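Local coordinates for cytochrome CH (Methylobacterium extorquens, PDB 1QN2), which carries electrons through its covalently bound heme c as a small soluble class I cytochrome, probably in methylotrophic respiration, at residues F46-A49 / L50-G54. Sequence-based numbering, arbitrary orientation.
Sequences FSDA and LKKSG. With HEC (heme c), chain D.
Ser-47 and Leu-50 meet in an N-cap at the start of helix 48-53, a short helix of the cytochrome c fold lying beside the heme propionates. The cap is documented by Leu-50 N donating to Ser-47 OG at 3.0 Å, almost straight at 172°. Ser-47 OG sits between its own backbone N and carbonyl carbon (chi1 70°), a rotation that lets one hydroxyl serve two partners: it accepts from the helix and donates to heme O1D at 2.9 Å. Ser-47 N donates to the other oxygen of that propionate, O2D, also at 2.9 Å and nearly straight (170°). Two donors of one residue thus grip both carboxylate oxygens, which would restrain the rotation of the carboxylate; the nearby helix start probably favours the negative charge of that propionate.

The apolar side of the turn is formed by Phe-46 and Leu-50, whose side chains run obliquely to each other, with Phe-46 CD1 3.9 Å from Leu-50 CD2. Leu-50 has CG anti to the backbone N, and the branch CD2 reaches in among the carboxylates of both propionates. The Phe-46 ring turns its edge to O2D, which lies in the ring plane, while CZ approaches O2A of the second propionate at 3.4 Å. Pro-27, Ala-41 and Tyr-44, the last packed edge-to-face, enclose this ring further, and Val-73 backs Leu-50 and Ala-49.

On the outer side, Asp-48 and Lys-52 extend side by side in the same direction and form an exposed salt bridge: Lys-52 NZ meets Asp-48 OD1 at 3.1 Å, coming from above the carboxylate plane. At the helix end, before Gly-54 with its positive phi, Leu-50 O accepts from both Ser-53 N and Ser-53 OG; Ser-53 OG arrives in the carbonyl plane, on a lone pair, 2.6 Å from Leu-50 O.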
ATOM      1  N   PHE A  46       4.375 -12.946   0.208  1.00 23.84           N
ATOM      2  CA  PHE A  46       3.993 -12.137  -0.942  1.00 27.71           C
ATOM      3  C   PHE A  46       3.913 -12.978  -2.219  1.00 25.42           C
ATOM      4  O   PHE A  46       4.508 -14.042  -2.347  1.00 27.87           O
ATOM      5  CB  PHE A  46       5.026 -11.019  -1.155  1.00 23.37           C
ATOM      6  CG  PHE A  46       5.020  -9.981  -0.063  1.00 22.66           C
ATOM      7  CD1 PHE A  46       4.063  -8.981  -0.053  1.00 31.98           C
ATOM      8  CD2 PHE A  46       5.999  -9.994   0.914  1.00 21.08           C
ATOM      9  CE1 PHE A  46       4.071  -8.001   0.927  1.00 33.00           C
ATOM     10  CE2 PHE A  46       6.021  -9.023   1.907  1.00 21.16           C
ATOM     11  CZ  PHE A  46       5.053  -8.032   1.908  1.00 29.37           C
ATOM     12  N   SER A  47       3.154 -12.465  -3.178  1.00 19.03           N
ATOM     13  CA  SER A  47       3.012 -13.168  -4.473  1.00 22.90           C
ATOM     14  C   SER A  47       4.362 -13.102  -5.205  1.00 24.56           C
ATOM     15  O   SER A  47       5.209 -12.269  -4.872  1.00 20.53           O
ATOM     16  CB  SER A  47       1.984 -12.359  -5.319  1.00 22.82           C
ATOM     17  OG  SER A  47       2.589 -11.127  -5.696  1.00 22.66           O
ATOM     18  N   ASP A  48       4.578 -13.947  -6.209  1.00 20.53           N
ATOM     19  CA  ASP A  48       5.872 -13.856  -6.911  1.00 18.24           C
ATOM     20  C   ASP A  48       5.969 -12.512  -7.635  1.00 17.13           C
ATOM     21  O   ASP A  48       7.034 -11.906  -7.742  1.00 18.95           O
ATOM     22  CB  ASP A  48       5.968 -14.990  -7.941  1.00 25.90           C
ATOM     23  CG  ASP A  48       6.795 -16.153  -7.423  1.00 36.24           C
ATOM     24  OD1 ASP A  48       7.981 -15.944  -7.102  1.00100.51           O
ATOM     25  OD2 ASP A  48       6.248 -17.270  -7.345  1.00 52.19           O
ATOM     26  N   ALA A  49       4.820 -12.069  -8.137  1.00 15.79           N
ATOM     27  CA  ALA A  49       4.746 -10.816  -8.871  1.00 22.66           C
ATOM     28  C   ALA A  49       5.248  -9.638  -8.069  1.00 19.74           C
ATOM     29  O   ALA A  49       6.090  -8.850  -8.522  1.00 21.71           O
ATOM     30  CB  ALA A  49       3.344 -10.578  -9.398  1.00 16.66           C
ATOM     31  N   LEU A  50       4.744  -9.469  -6.844  1.00 25.50           N
ATOM     32  CA  LEU A  50       5.228  -8.316  -6.067  1.00 14.61           C
ATOM     33  C   LEU A  50       6.666  -8.479  -5.652  1.00 12.32           C
ATOM     34  O   LEU A  50       7.506  -7.574  -5.749  1.00 19.50           O
ATOM     35  CB  LEU A  50       4.331  -8.135  -4.825  1.00 16.82           C
ATOM     36  CG  LEU A  50       4.552  -6.758  -4.160  1.00 20.84           C
ATOM     37  CD1 LEU A  50       4.339  -5.655  -5.196  1.00 15.24           C
ATOM     38  CD2 LEU A  50       3.505  -6.561  -3.053  1.00 19.66           C
ATOM     39  N   LYS A  51       7.013  -9.661  -5.137  1.00 17.37           N
ATOM     40  CA  LYS A  51       8.391  -9.842  -4.709  1.00 24.24           C
ATOM     41  C   LYS A  51       9.404  -9.662  -5.799  1.00 25.90           C
ATOM     42  O   LYS A  51      10.533  -9.203  -5.547  1.00 20.53           O
ATOM     43  CB  LYS A  51       8.580 -11.085  -3.889  1.00 33.64           C
ATOM     44  CG  LYS A  51       9.128 -12.329  -4.509  1.00 34.11           C
ATOM     45  CD  LYS A  51       9.316 -13.410  -3.443  1.00 64.67           C
ATOM     46  CE  LYS A  51       8.063 -13.497  -2.576  1.00 65.69           C
ATOM     47  NZ  LYS A  51       8.314 -13.017  -1.190  1.00197.39           N
ATOM     48  N   LYS A  52       9.084  -9.989  -7.050  1.00 21.79           N
ATOM     49  CA  LYS A  52      10.057  -9.825  -8.129  1.00 27.48           C
ATOM     50  C   LYS A  52       9.926  -8.481  -8.826  1.00 41.93           C
ATOM     51  O   LYS A  52      10.705  -8.177  -9.743  1.00 25.11           O
ATOM     52  CB  LYS A  52       9.880 -10.958  -9.159  1.00 31.27           C
ATOM     53  CG  LYS A  52      10.015 -12.356  -8.618  1.00 28.82           C
ATOM     54  CD  LYS A  52      11.299 -13.051  -9.010  1.00 53.53           C
ATOM     55  CE  LYS A  52      11.456 -14.399  -8.311  1.00 30.64           C
ATOM     56  NZ  LYS A  52      10.518 -15.419  -8.858  1.00 48.95           N
ATOM     57  N   SER A  53       8.962  -7.663  -8.421  1.00 23.13           N
ATOM     58  CA  SER A  53       8.738  -6.364  -9.026  1.00 21.79           C
ATOM     59  C   SER A  53       9.969  -5.469  -8.941  1.00 20.77           C
ATOM     60  O   SER A  53      10.191  -4.657  -9.830  1.00 20.69           O
ATOM     61  CB  SER A  53       7.554  -5.658  -8.336  1.00 25.42           C
ATOM     62  OG  SER A  53       7.953  -5.288  -7.012  1.00 21.56           O
ATOM     63  N   GLY A  54      10.755  -5.607  -7.879  1.00 23.37           N
ATOM     64  CA  GLY A  54      11.937  -4.776  -7.718  1.00 31.98           C
ATOM     65  C   GLY A  54      11.580  -3.338  -7.394  1.00 34.19           C
ATOM     66  O   GLY A  54      12.429  -2.447  -7.427  1.00 32.37           O
TER
HETATM   67 FE   HEC D 101      -3.085  -3.952   0.304  1.00 21.56          FE
HETATM   68  CHA HEC D 101      -0.039  -5.381  -0.363  1.00 16.82           C
HETATM   69  CHB HEC D 101      -1.562  -0.885   0.674  1.00 17.05           C
HETATM   70  CHC HEC D 101      -6.177  -2.409   0.284  1.00 13.03           C
HETATM   71  CHD HEC D 101      -4.543  -6.980   0.508  1.00 15.16           C
HETATM   72  NA  HEC D 101      -1.126  -3.253   0.205  1.00 17.53           N
HETATM   73  C1A HEC D 101      -0.023  -4.014  -0.119  1.00 16.82           C
HETATM   74  C2A HEC D 101       1.041  -3.159  -0.155  1.00 16.34           C
HETATM   75  C3A HEC D 101       0.622  -1.899   0.136  1.00 17.77           C
HETATM   76  C4A HEC D 101      -0.737  -1.954   0.360  1.00 19.90           C
HETATM   77  CMA HEC D 101       1.611  -0.740   0.170  1.00 17.45           C
HETATM   78  CAA HEC D 101       2.473  -3.530  -0.455  1.00 15.71           C
HETATM   79  CBA HEC D 101       3.191  -3.831   0.861  1.00 22.90           C
HETATM   80  CGA HEC D 101       4.585  -4.428   0.705  1.00 31.11           C
HETATM   81  O1A HEC D 101       5.234  -4.336  -0.366  1.00 22.58           O
HETATM   82  O2A HEC D 101       5.240  -4.639   1.763  1.00 25.35           O
HETATM   83  NB  HEC D 101      -3.765  -1.996   0.502  1.00 17.45           N
HETATM   84  C1B HEC D 101      -2.942  -0.915   0.680  1.00 19.11           C
HETATM   85  C2B HEC D 101      -3.757   0.146   1.004  1.00 15.00           C
HETATM   86  C3B HEC D 101      -5.064  -0.232   0.801  1.00 14.69           C
HETATM   87  C4B HEC D 101      -5.070  -1.601   0.554  1.00 14.45           C
HETATM   88  CMB HEC D 101      -3.405   1.591   1.315  1.00 21.24           C
HETATM   89  CAB HEC D 101      -6.150   0.645   0.837  1.00 26.06           C
HETATM   90  CBB HEC D 101      -6.332   1.616  -0.153  1.00 20.37           C
HETATM   91  NC  HEC D 101      -5.048  -4.593   0.344  1.00 18.79           N
HETATM   92  C1C HEC D 101      -6.158  -3.795   0.402  1.00 19.66           C
HETATM   93  C2C HEC D 101      -7.224  -4.643   0.605  1.00 19.74           C
HETATM   94  C3C HEC D 101      -6.773  -5.935   0.700  1.00 14.76           C
HETATM   95  C4C HEC D 101      -5.408  -5.898   0.506  1.00 16.74           C
HETATM   96  CMC HEC D 101      -8.715  -4.418   0.791  1.00 23.21           C
HETATM   97  CAC HEC D 101      -7.564  -7.065   0.927  1.00 24.32           C
HETATM   98  CBC HEC D 101      -8.700  -7.376   0.175  1.00 23.45           C
HETATM   99  ND  HEC D 101      -2.382  -5.882   0.117  1.00 14.92           N
HETATM  100  C1D HEC D 101      -3.201  -6.961   0.190  1.00 14.21           C
HETATM  101  C2D HEC D 101      -2.420  -8.059  -0.111  1.00 19.34           C
HETATM  102  C3D HEC D 101      -1.157  -7.614  -0.333  1.00 13.98           C
HETATM  103  C4D HEC D 101      -1.113  -6.247  -0.219  1.00 18.95           C
HETATM  104  CMD HEC D 101      -2.736  -9.540  -0.201  1.00 15.55           C
HETATM  105  CAD HEC D 101       0.026  -8.469  -0.746  1.00 20.84           C
HETATM  106  CBD HEC D 101       0.013  -8.299  -2.277  1.00 18.16           C
HETATM  107  CGD HEC D 101       0.907  -9.305  -2.996  1.00 28.74           C
HETATM  108  O1D HEC D 101       0.842  -9.317  -4.256  1.00 23.29           O
HETATM  109  O2D HEC D 101       1.734 -10.023  -2.393  1.00 18.95           O